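Putative uncharacterized protein PH0300 (Pyrococcus horikoshii, PDB 3VRH) catalyses the ATP-dependent 2-thiolation of 5-methyluridine in the T loop of tRNAs, a modification that stabilises tRNA in thermophiles. Local coordinates at residues L77-G82 / L133-I138; V108-K111 / G117-E120; R49-V54 / N140-D145. One frame throughout, in Å; residues are numbered along the deposited sequence.

Interaction 1 (L77-G82 / L133-I138); sequences LHINLG and LTKRYI
Ile79 reaches from strand 73-80 onto Lys135 and Ile138 of helix 127-145, a helix-on-sheet packing within the alpha/beta PP-loop domain. The short axes approach to 9.9 Å and run at 149° to each other, so the helix runs roughly antiparallel to the strand, about 30° off exact. No hydrogen bond spans the two segments; the contact is van der Waals packing, mostly apolar, and follows the length of the Ile79 side chain. From CB, two branches leave. CG2 points to Ile110 of the short helix 110-114, which closes that flank. Ile79 CG1 stands beside the backbone N, anti to the carbonyl carbon (chi1 -63°), and lies 4.1 Å from Ile138 CG2. Because the chain then continues extended, CD1 is carried out to the helix. There it sits between two residues one turn apart: Ile79 CD1 is 3.7 Å from Lys135 CG and 3.8 Å from Ile138 CG2. Ile79 CD1 also lies 3.7 Å from Lys135 O, so it packs on helix backbone as well as on side chains.

Both Ile79 and Lys135 belong to the ATP site. Among the side-chain atoms of Lys135, CG is the one that meets Ile79; beyond CG the lysine runs fully extended past Ser55 toward the bound bicine, and NZ makes a salt bridge with Glu219. At the end of the strand an Asx turn redirects the chain, with Gly82 N donating to Asn80 OD1 at 2.8 Å, nearly in line with the side-chain C=O.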
loop_
_atom_site.group_PDB
_atom_site.type_symbol
_atom_site.label_atom_id
_atom_site.label_comp_id
_atom_site.label_asym_id
_atom_site.label_seq_id
_atom_site.Cartn_x
_atom_site.Cartn_y
_atom_site.Cartn_z
ATOM N N LEU A 77 15.638 -11.427 -27.266
ATOM C CA LEU A 77 16.632 -10.375 -27.304
ATOM C C LEU A 77 17.297 -10.273 -25.941
ATOM O O LEU A 77 16.614 -10.141 -24.921
ATOM C CB LEU A 77 15.985 -9.034 -27.650
ATOM C CG LEU A 77 16.837 -7.793 -27.369
ATOM C CD1 LEU A 77 18.034 -7.742 -28.301
ATOM C CD2 LEU A 77 16.008 -6.513 -27.482
ATOM N N HIS A 78 18.627 -10.324 -25.923
ATOM C CA HIS A 78 19.366 -10.108 -24.691
ATOM C C HIS A 78 20.100 -8.799 -24.765
ATOM O O HIS A 78 20.860 -8.565 -25.698
ATOM C CB HIS A 78 20.374 -11.219 -24.440
ATOM C CG HIS A 78 21.286 -10.940 -23.291
ATOM N ND1 HIS A 78 20.861 -10.972 -21.982
ATOM C CD2 HIS A 78 22.599 -10.609 -23.255
ATOM C CE1 HIS A 78 21.873 -10.678 -21.185
ATOM N NE2 HIS A 78 22.942 -10.462 -21.933
ATOM N N ILE A 79 19.891 -7.947 -23.770
ATOM C CA ILE A 79 20.553 -6.661 -23.765
ATOM C C ILE A 79 21.670 -6.693 -22.739
ATOM O O ILE A 79 21.431 -6.688 -21.526
ATOM C CB ILE A 79 19.560 -5.517 -23.491
ATOM C CG1 ILE A 79 18.531 -5.452 -24.623
ATOM C CG2 ILE A 79 20.293 -4.177 -23.308
ATOM C CD1 ILE A 79 17.287 -4.628 -24.281
ATOM N N ASN A 80 22.893 -6.755 -23.262
ATOM C CA ASN A 80 24.109 -6.858 -22.481
ATOM C C ASN A 80 24.469 -5.471 -21.916
ATOM O O ASN A 80 24.660 -4.515 -22.668
ATOM C CB ASN A 80 25.208 -7.463 -23.376
ATOM C CG ASN A 80 26.563 -7.558 -22.685
ATOM O OD1 ASN A 80 26.986 -6.646 -21.975
ATOM N ND2 ASN A 80 27.253 -8.670 -22.901
ATOM N N LEU A 81 24.549 -5.376 -20.586
ATOM C CA LEU A 81 24.668 -4.078 -19.903
ATOM C C LEU A 81 26.092 -3.531 -19.893
ATOM O O LEU A 81 26.319 -2.390 -19.513
ATOM C CB LEU A 81 24.113 -4.151 -18.473
ATOM C CG LEU A 81 22.710 -4.747 -18.348
ATOM C CD1 LEU A 81 22.204 -4.667 -16.896
ATOM C CD2 LEU A 81 21.749 -4.058 -19.316
ATOM N N GLY A 82 27.049 -4.345 -20.312
ATOM C CA GLY A 82 28.416 -3.874 -20.454
ATOM C C GLY A 82 29.174 -3.676 -19.147
ATOM O O GLY A 82 30.077 -2.836 -19.043
ATOM N N LEU A 133 15.765 2.889 -18.152
ATOM C CA LEU A 133 15.465 3.750 -19.298
ATOM C C LEU A 133 16.046 3.147 -20.583
ATOM O O LEU A 133 15.337 2.932 -21.569
ATOM C CB LEU A 133 16.057 5.154 -19.080
ATOM C CG LEU A 133 16.187 6.139 -20.263
ATOM C CD1 LEU A 133 14.817 6.598 -20.787
ATOM C CD2 LEU A 133 17.091 7.359 -19.942
ATOM N N THR A 134 17.346 2.890 -20.555
ATOM C CA THR A 134 18.072 2.389 -21.713
ATOM C C THR A 134 17.515 1.060 -22.185
ATOM O O THR A 134 17.348 0.840 -23.390
ATOM C CB THR A 134 19.553 2.174 -21.360
ATOM O OG1 THR A 134 20.088 3.387 -20.833
ATOM C CG2 THR A 134 20.367 1.755 -22.604
ATOM N N LYS A 135 17.236 0.163 -21.245
ATOM C CA LYS A 135 16.791 -1.165 -21.632
ATOM C C LYS A 135 15.390 -1.139 -22.270
ATOM O O LYS A 135 15.141 -1.813 -23.281
ATOM C CB LYS A 135 16.841 -2.127 -20.438
ATOM C CG LYS A 135 16.454 -3.561 -20.810
ATOM C CD LYS A 135 16.341 -4.489 -19.569
ATOM C CE LYS A 135 15.968 -5.924 -19.989
ATOM N NZ LYS A 135 15.827 -6.887 -18.852
ATOM N N ARG A 136 14.484 -0.363 -21.685
ATOM C CA ARG A 136 13.108 -0.290 -22.173
ATOM C C ARG A 136 13.096 0.305 -23.574
ATOM O O ARG A 136 12.331 -0.118 -24.428
ATOM C CB ARG A 136 12.204 0.538 -21.228
ATOM C CG ARG A 136 11.500 -0.310 -20.129
ATOM C CD ARG A 136 10.539 0.490 -19.217
ATOM N NE ARG A 136 11.220 1.579 -18.507
ATOM C CZ ARG A 136 11.921 1.425 -17.383
ATOM N NH1 ARG A 136 12.042 0.224 -16.830
ATOM N NH2 ARG A 136 12.513 2.466 -16.813
ATOM N N TYR A 137 13.957 1.287 -23.796
ATOM C CA TYR A 137 14.018 1.959 -25.080
ATOM C C TYR A 137 14.500 0.993 -26.151
ATOM O O TYR A 137 13.916 0.906 -27.236
ATOM C CB TYR A 137 14.958 3.165 -25.029
ATOM C CG TYR A 137 15.143 3.830 -26.391
ATOM C CD1 TYR A 137 16.182 3.460 -27.230
ATOM C CD2 TYR A 137 14.276 4.832 -26.829
ATOM C CE1 TYR A 137 16.352 4.054 -28.470
ATOM C CE2 TYR A 137 14.448 5.439 -28.054
ATOM C CZ TYR A 137 15.491 5.036 -28.877
ATOM O OH TYR A 137 15.675 5.626 -30.106
ATOM N N ILE A 138 15.577 0.283 -25.839
ATOM C CA ILE A 138 16.179 -0.638 -26.801
ATOM C C ILE A 138 15.230 -1.781 -27.134
ATOM O O ILE A 138 15.128 -2.181 -28.288
ATOM C CB ILE A 138 17.522 -1.194 -26.298
ATOM C CG1 ILE A 138 18.560 -0.075 -26.218
ATOM C CG2 ILE A 138 18.022 -2.317 -27.218
ATOM C CD1 ILE A 138 19.931 -0.523 -25.698
#

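Interaction 2 (V108-K111 / G117-E120); sequences VRIK and GIGE
Lys111 of the short helix 110-114 and Glu120, last residue of a type II beta turn from Gly117 to Glu120, meet with their side chains crossing at about a right angle. The helix follows directly on the edge strand 105-109 of the PP-loop sheet, Arg109 standing at its N-cap position, and the chain folds back so that the turn lies beside its first residues. Lys111 is bent at chi2 and chi4, and the two halves of its chain do different work. Lys111 CG rests on the start of the turn, 3.3 Å from Gly117 N, while Lys111 NZ comes to the carboxylate and forms a salt bridge with Glu120 OE1 at 3.2 Å, the oxygen accepting through its syn lone pair.

The same oxygen accepts a second bond from within the turn: Gly117 N donates to Glu120 OE1 at 2.9 Å, with a nearly straight N-H...O angle of 161°, arriving from above the carboxylate plane, 52° out of it. Glu120 CG lies beside its own backbone N (chi1 -62°), which folds the extended acid back over the turn toward Gly117. A backbone bond from Glu120 N to Gly117 O, 2.9 Å, completes a reciprocal pairing of the turn's two ends. Replacing Glu120 with an alanine would probably leave the Lys111 ammonium group without this charge mate and Gly117 N without its side-chain acceptor. The absence of a side chain at Gly117 leaves room for Glu120 OE1.

Under the polar group the contact is apolar and looser. Ile118 packs on Tyr130 and Cys131 of helix 127-145, Ile110 on Thr134 and Ile138, and between the two isoleucines Ile110 CD1 stands 4.5 Å from Ile118 CG1.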
loop_
_atom_site.group_PDB
_atom_site.type_symbol
_atom_site.label_atom_id
_atom_site.label_comp_id
_atom_site.label_asym_id
_atom_site.label_seq_id
_atom_site.Cartn_x
_atom_site.Cartn_y
_atom_site.Cartn_z
ATOM N N VAL A 108 22.108 -7.217 -28.226
ATOM C CA VAL A 108 22.550 -5.833 -28.250
ATOM C C VAL A 108 23.467 -5.555 -27.062
ATOM O O VAL A 108 23.072 -5.720 -25.892
ATOM C CB VAL A 108 21.359 -4.859 -28.184
ATOM C CG1 VAL A 108 21.844 -3.410 -28.136
ATOM C CG2 VAL A 108 20.439 -5.073 -29.369
ATOM N N ARG A 109 24.687 -5.130 -27.357
ATOM C CA ARG A 109 25.649 -4.799 -26.327
ATOM C C ARG A 109 25.663 -3.286 -26.141
ATOM O O ARG A 109 26.100 -2.545 -27.010
ATOM C CB ARG A 109 27.029 -5.315 -26.709
ATOM C CG ARG A 109 27.062 -6.799 -27.003
ATOM C CD ARG A 109 28.160 -7.474 -26.212
ATOM N NE ARG A 109 28.210 -8.921 -26.412
ATOM C CZ ARG A 109 29.277 -9.577 -26.877
ATOM N NH1 ARG A 109 30.382 -8.912 -27.196
ATOM N NH2 ARG A 109 29.246 -10.899 -27.034
ATOM N N ILE A 110 25.158 -2.830 -25.003
ATOM C CA ILE A 110 25.024 -1.403 -24.738
ATOM C C ILE A 110 26.361 -0.677 -24.847
ATOM O O ILE A 110 26.436 0.401 -25.432
ATOM C CB ILE A 110 24.392 -1.175 -23.362
ATOM C CG1 ILE A 110 22.871 -1.370 -23.460
ATOM C CG2 ILE A 110 24.743 0.187 -22.828
ATOM C CD1 ILE A 110 22.152 -1.282 -22.100
ATOM N N LYS A 111 27.410 -1.291 -24.307
ATOM C CA LYS A 111 28.757 -0.719 -24.318
ATOM C C LYS A 111 29.295 -0.578 -25.740
ATOM O O LYS A 111 30.028 0.355 -26.037
ATOM C CB LYS A 111 29.709 -1.606 -23.516
ATOM C CG LYS A 111 30.771 -0.854 -22.717
ATOM C CD LYS A 111 31.930 -0.384 -23.571
ATOM C CE LYS A 111 33.025 0.215 -22.693
ATOM N NZ LYS A 111 33.308 -0.640 -21.491
ATOM N N GLY A 117 29.403 1.190 -20.473
ATOM C CA GLY A 117 28.632 0.180 -19.776
ATOM C C GLY A 117 27.799 0.802 -18.671
ATOM O O GLY A 117 28.116 1.896 -18.197
ATOM N N ILE A 118 26.724 0.117 -18.280
ATOM C CA ILE A 118 25.926 0.538 -17.136
ATOM C C ILE A 118 26.837 0.684 -15.918
ATOM O O ILE A 118 27.602 -0.231 -15.592
ATOM C CB ILE A 118 24.800 -0.465 -16.843
ATOM C CG1 ILE A 118 23.776 -0.475 -17.994
ATOM C CG2 ILE A 118 24.124 -0.127 -15.523
ATOM C CD1 ILE A 118 23.071 0.879 -18.213
ATOM N N GLY A 119 26.790 1.851 -15.276
ATOM C CA GLY A 119 27.682 2.144 -14.164
ATOM C C GLY A 119 29.013 2.753 -14.575
ATOM O O GLY A 119 29.935 2.851 -13.763
ATOM N N GLU A 120 29.123 3.166 -15.833
ATOM C CA GLU A 120 30.332 3.827 -16.300
ATOM C C GLU A 120 30.096 5.268 -16.727
ATOM O O GLU A 120 31.049 6.003 -16.975
ATOM C CB GLU A 120 31.002 3.034 -17.433
ATOM C CG GLU A 120 31.451 1.654 -17.006
ATOM C CD GLU A 120 32.155 0.884 -18.106
ATOM O OE1 GLU A 120 32.027 1.263 -19.298
ATOM O OE2 GLU A 120 32.838 -0.108 -17.765
#

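Interaction 3 (R49-V54 / N140-D145); sequences RILVAV and NKFAYD. With BCN (bicine), chain D.
The ATP pocket of the PP-loop domain is bordered by the end of strand 49-53, and Leu51, two residues before the pocket residue Ala53, packs against Phe142 and Ala143 of helix 127-145. Ala53 is an ATP-binding residue, and in this crystal a bicine occupies the pocket there, bicine O6 donating a hydrogen bond to Ala53 O at 2.8 Å. Its methyl also borders the ligand, Ala53 CB lying 3.4 Å from bicine O6, and Ser55 and Ser60 bond to the same molecule.

The strand-to-helix contact itself is small, wholly apolar and carried by one methyl. Leu51 CG is anti to the backbone N (chi1 179°), and the next torsion sends CD2 out to the helix. That methyl meets two successive residues, with Leu51 CD2 3.9 Å from Phe142 CD1 and 4.0 Å from Ala143 CB. It approaches the phenyl ring obliquely, and the two side chains cross at about a right angle. The small side chain of Ala143, with nothing beyond CB, is consistent with the close approach of the helix, the CA atoms of Leu51 and Ala143 being 6.7 Å apart. Elsewhere on the helix, Lys141 NZ is bridged to Asp145 OD2 at 2.9 Å, one turn on and through the syn lone pair, and has a second acidic partner in Glu295.

Strand 49-53 runs parallel between strands 73-80 and 150-152. Leu51 hydrogen-bonds through its backbone to Ala150 and Ala152 and touches Leu77 on the other neighbour, while Ala143 also rests on Ile151. On the opposite face Val52 packs against helix 58-69, so the strand is covered by a helix on each side.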
loop_
_atom_site.group_PDB
_atom_site.type_symbol
_atom_site.label_atom_id
_atom_site.label_comp_id
_atom_site.label_asym_id
_atom_site.label_seq_id
_atom_site.Cartn_x
_atom_site.Cartn_y
_atom_site.Cartn_z
ATOM N N ARG A 49 4.269 -12.293 -34.214
ATOM C CA ARG A 49 5.703 -12.456 -34.035
ATOM C C ARG A 49 6.090 -11.797 -32.717
ATOM O O ARG A 49 5.987 -10.593 -32.557
ATOM C CB ARG A 49 6.480 -11.859 -35.207
ATOM C CG ARG A 49 7.965 -12.195 -35.172
ATOM C CD ARG A 49 8.538 -12.414 -36.567
ATOM N NE ARG A 49 9.963 -12.097 -36.618
ATOM C CZ ARG A 49 10.442 -10.897 -36.939
ATOM N NH1 ARG A 49 9.601 -9.911 -37.240
ATOM N NH2 ARG A 49 11.757 -10.680 -36.959
ATOM N N ILE A 50 6.516 -12.607 -31.763
ATOM C CA ILE A 50 6.701 -12.117 -30.406
ATOM C C ILE A 50 8.168 -12.046 -30.012
ATOM O O ILE A 50 8.942 -12.966 -30.279
ATOM C CB ILE A 50 5.948 -13.003 -29.422
ATOM C CG1 ILE A 50 4.498 -13.161 -29.899
ATOM C CG2 ILE A 50 6.035 -12.417 -28.020
ATOM C CD1 ILE A 50 3.829 -14.469 -29.482
ATOM N N LEU A 51 8.544 -10.943 -29.379
ATOM C CA LEU A 51 9.903 -10.769 -28.899
ATOM C C LEU A 51 9.935 -10.899 -27.375
ATOM O O LEU A 51 9.134 -10.263 -26.687
ATOM C CB LEU A 51 10.421 -9.395 -29.311
ATOM C CG LEU A 51 11.843 -9.105 -28.831
ATOM C CD1 LEU A 51 12.828 -9.966 -29.602
ATOM C CD2 LEU A 51 12.207 -7.619 -28.914
ATOM N N VAL A 52 10.833 -11.732 -26.847
ATOM C CA VAL A 52 11.005 -11.831 -25.385
ATOM C C VAL A 52 12.389 -11.315 -25.002
ATOM O O VAL A 52 13.412 -11.779 -25.527
ATOM C CB VAL A 52 10.822 -13.270 -24.852
ATOM C CG1 VAL A 52 10.996 -13.305 -23.331
ATOM C CG2 VAL A 52 9.457 -13.816 -25.239
ATOM N N ALA A 53 12.412 -10.330 -24.112
ATOM C CA ALA A 53 13.667 -9.721 -23.675
ATOM C C ALA A 53 14.239 -10.609 -22.610
ATOM O O ALA A 53 13.691 -10.684 -21.520
ATOM C CB ALA A 53 13.420 -8.316 -23.106
ATOM N N VAL A 54 15.329 -11.289 -22.914
ATOM C CA VAL A 54 15.861 -12.265 -21.970
ATOM C C VAL A 54 17.126 -11.745 -21.265
ATOM O O VAL A 54 18.169 -11.548 -21.883
ATOM C CB VAL A 54 16.049 -13.654 -22.639
ATOM C CG1 VAL A 54 14.731 -14.112 -23.241
ATOM C CG2 VAL A 54 17.064 -13.585 -23.737
ATOM N N ASN A 140 12.012 -1.726 -27.100
ATOM C CA ASN A 140 10.954 -1.229 -27.948
ATOM C C ASN A 140 11.428 -0.883 -29.353
ATOM O O ASN A 140 10.784 -1.252 -30.310
ATOM C CB ASN A 140 10.230 -0.044 -27.310
ATOM C CG ASN A 140 9.094 0.466 -28.181
ATOM O OD1 ASN A 140 8.053 -0.170 -28.310
ATOM N ND2 ASN A 140 9.300 1.611 -28.785
ATOM N N LYS A 141 12.545 -0.175 -29.479
ATOM C CA LYS A 141 13.027 0.183 -30.811
ATOM C C LYS A 141 13.487 -1.034 -31.619
ATOM O O LYS A 141 13.370 -1.040 -32.843
ATOM C CB LYS A 141 14.131 1.248 -30.767
ATOM C CG LYS A 141 14.445 1.818 -32.155
ATOM C CD LYS A 141 15.226 3.119 -32.112
ATOM C CE LYS A 141 15.104 3.855 -33.446
ATOM N NZ LYS A 141 15.264 2.912 -34.606
ATOM N N PHE A 142 13.980 -2.065 -30.933
ATOM C CA PHE A 142 14.383 -3.301 -31.594
ATOM C C PHE A 142 13.162 -4.041 -32.091
ATOM O O PHE A 142 13.161 -4.592 -33.190
ATOM C CB PHE A 142 15.181 -4.216 -30.652
ATOM C CG PHE A 142 15.728 -5.439 -31.331
ATOM C CD1 PHE A 142 14.945 -6.572 -31.491
ATOM C CD2 PHE A 142 17.020 -5.441 -31.842
ATOM C CE1 PHE A 142 15.442 -7.684 -32.131
ATOM C CE2 PHE A 142 17.514 -6.554 -32.476
ATOM C CZ PHE A 142 16.723 -7.673 -32.621
ATOM N N ALA A 143 12.125 -4.079 -31.261
ATOM C CA ALA A 143 10.880 -4.723 -31.650
ATOM C C ALA A 143 10.289 -3.988 -32.844
ATOM O O ALA A 143 9.764 -4.599 -33.768
ATOM C CB ALA A 143 9.886 -4.706 -30.491
ATOM N N TYR A 144 10.392 -2.670 -32.806
ATOM C CA TYR A 144 9.769 -1.822 -33.811
ATOM C C TYR A 144 10.499 -1.936 -35.148
ATOM O O TYR A 144 9.886 -2.258 -36.167
ATOM C CB TYR A 144 9.726 -0.371 -33.324
ATOM C CG TYR A 144 9.408 0.635 -34.405
ATOM C CD1 TYR A 144 8.155 0.671 -35.001
ATOM C CD2 TYR A 144 10.368 1.557 -34.830
ATOM C CE1 TYR A 144 7.863 1.589 -36.003
ATOM C CE2 TYR A 144 10.088 2.482 -35.827
ATOM C CZ TYR A 144 8.832 2.496 -36.406
ATOM O OH TYR A 144 8.554 3.413 -37.395
ATOM N N ASP A 145 11.806 -1.681 -35.114
ATOM C CA ASP A 145 12.679 -1.779 -36.279
ATOM C C ASP A 145 12.573 -3.096 -37.017
ATOM O O ASP A 145 12.760 -3.141 -38.231
ATOM C CB ASP A 145 14.138 -1.596 -35.868
ATOM C CG ASP A 145 14.476 -0.166 -35.568
ATOM O OD1 ASP A 145 13.621 0.703 -35.824
ATOM O OD2 ASP A 145 15.597 0.098 -35.089
HETATM N N1 BCN D . 12.063 -9.452 -16.904
HETATM C C1 BCN D . 11.156 -9.848 -15.751
HETATM C C2 BCN D . 11.251 -8.978 -14.554
HETATM O O21 BCN D . 11.602 -7.782 -14.727
HETATM O O22 BCN D . 11.018 -9.433 -13.412
HETATM C C3 BCN D . 13.390 -10.116 -16.795
HETATM C C4 BCN D . 13.525 -11.364 -15.897
HETATM O O4 BCN D . 14.290 -12.256 -16.162
HETATM C C5 BCN D . 11.439 -9.827 -18.171
HETATM C C6 BCN D . 12.092 -9.251 -19.354
HETATM O O6 BCN D . 11.542 -9.225 -20.404
#

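Interactions 1 and 3 use successive parts of helix 127-145 against adjacent strands of one sheet, with centres 11 Å apart; at the end of strand 49-53, Val54 N is probably bonded to Leu77 O (2.6 Å). Leu77 CD2 packs 4.0 Å from Phe142 CB. Interaction 2, nested in the loop closed by interaction 1 with centres 8 Å apart, is tied to it by probable bonds from Ile118 N to Leu81 O and Asn80 N to Val108 O, both 2.8 Å. Interactions 1 and 3 supply the ATP-site residues Ile79, Lys135 and Ala53. In interaction 2 the Ile110 side chain is about 13 Å from bicine and Ile118's about 4 Å from that of cluster ligand Cys131.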